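Hypothetical protein PA3008 (Pseudomonas aeruginosa, PDB 1OFU) probably inhibits cell division during the SOS response by binding FtsZ one-to-one in the presence of GTP and so blocking its polymerization into the Z ring. Local coordinates at residues L63-K66 with A70-A73. Residues are numbered along the deposited sequence; the frame is centred on the assembly and turned at random.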
loop_
_atom_site.group_PDB
_atom_site.type_symbol
_atom_site.label_atom_id
_atom_site.label_comp_id
_atom_site.label_asym_id
_atom_site.label_seq_id
_atom_site.Cartn_x
_atom_site.Cartn_y
_atom_site.Cartn_z
ATOM N N LEU D 63 -13.871 15.319 -7.114
ATOM C CA LEU D 63 -14.594 16.366 -7.831
ATOM C C LEU D 63 -14.926 15.936 -9.249
ATOM O O LEU D 63 -14.171 15.193 -9.875
ATOM C CB LEU D 63 -13.758 17.645 -7.888
ATOM C CG LEU D 63 -13.100 18.117 -6.592
ATOM C CD1 LEU D 63 -12.365 19.422 -6.860
ATOM C CD2 LEU D 63 -14.148 18.302 -5.499
ATOM N N GLN D 64 -16.057 16.410 -9.757
ATOM C CA GLN D 64 -16.471 16.075 -11.110
ATOM C C GLN D 64 -16.260 17.237 -12.067
ATOM O O GLN D 64 -16.069 18.377 -11.645
ATOM C CB GLN D 64 -17.939 15.649 -11.132
ATOM C CG GLN D 64 -18.152 14.177 -10.835
ATOM C CD GLN D 64 -17.245 13.291 -11.674
ATOM O OE1 GLN D 64 -17.033 13.547 -12.865
ATOM N NE2 GLN D 64 -16.707 12.238 -11.059
ATOM N N ALA D 65 -16.289 16.928 -13.359
ATOM C CA ALA D 65 -16.110 17.916 -14.416
ATOM C C ALA D 65 -16.851 17.394 -15.640
ATOM O O ALA D 65 -16.886 16.189 -15.875
ATOM C CB ALA D 65 -14.632 18.091 -14.725
ATOM N N LYS D 66 -17.439 18.297 -16.422
ATOM C CA LYS D 66 -18.200 17.896 -17.603
ATOM C C LYS D 66 -17.369 17.294 -18.733
ATOM O O LYS D 66 -17.828 16.382 -19.421
ATOM C CB LYS D 66 -19.014 19.079 -18.139
ATOM C CG LYS D 66 -18.195 20.304 -18.497
ATOM C CD LYS D 66 -19.056 21.362 -19.179
ATOM C CE LYS D 66 -20.202 21.820 -18.281
ATOM N NZ LYS D 66 -21.029 22.877 -18.932
ATOM N N ALA D 70 -12.699 20.906 -19.052
ATOM C CA ALA D 70 -13.133 21.342 -17.727
ATOM C C ALA D 70 -12.304 20.664 -16.635
ATOM O O ALA D 70 -11.936 21.285 -15.638
ATOM C CB ALA D 70 -14.614 21.033 -17.530
ATOM N N ALA D 71 -12.010 19.386 -16.829
ATOM C CA ALA D 71 -11.216 18.648 -15.856
ATOM C C ALA D 71 -9.811 19.241 -15.778
ATOM O O ALA D 71 -9.216 19.313 -14.704
ATOM C CB ALA D 71 -11.152 17.176 -16.248
ATOM N N LEU D 72 -9.290 19.676 -16.921
ATOM C CA LEU D 72 -7.952 20.261 -16.983
ATOM C C LEU D 72 -7.909 21.570 -16.194
ATOM O O LEU D 72 -6.982 21.813 -15.418
ATOM C CB LEU D 72 -7.559 20.530 -18.439
ATOM C CG LEU D 72 -6.073 20.600 -18.810
ATOM C CD1 LEU D 72 -5.944 21.387 -20.103
ATOM C CD2 LEU D 72 -5.255 21.262 -17.721
ATOM N N ALA D 73 -8.915 22.417 -16.398
ATOM C CA ALA D 73 -8.965 23.690 -15.687
ATOM C C ALA D 73 -9.198 23.434 -14.203
ATOM O O ALA D 73 -8.588 24.080 -13.351
ATOM C CB ALA D 73 -10.079 24.572 -16.257
#
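The CA atoms of Ala65 and Ala71 approach to 5.2 Å as the chain, extended through Ala65 and turning at Lys66, runs past the first turns of helix 68-80, and no hydrogen bond joins the two segments. They meet by van der Waals contact centred on the methyl of Ala65. That CB points at the helix and meets its backbone directly: it lies over the N of Ala71, on the face of the Ala70-Ala71 peptide, 3.6 Å from both the N and the CA of Ala71. Its neighbours on the helix are two methyls: the CB of Ala71 is 3.9 Å from the CB of Ala65, and the CB of Ala70 lies 4.1 Å from the CB of Ala65. Three methyl side chains at the interface are consistent with so short an approach of the CA atoms.

Topologically, this is the beta-alpha connection that follows strand 60-63, an outermost strand of the five-stranded parallel sheet within this chain, in an alpha/beta domain related to the P-loop NTPase clan. Residues 64-66 form one of the FtsZ-binding stretches, so the methyl contact joins part of that surface to helix 68-80. Near the start of the helix, Asp67 OD1 accepts a hydrogen bond from the N of Ala70.

Lys66 adds the aliphatic root of its side chain: CG packs 3.8 Å from the CB of Ala70. A chi1 of 57° sets CG between the backbone N and the carbonyl carbon, and beyond CG the chain recedes from the helix, through a bend at chi3 (60°). The N of Ala65 gives a weak hydrogen bond of 3.5 Å to the OE1 of Gln64, with an N-H...O angle of 148°.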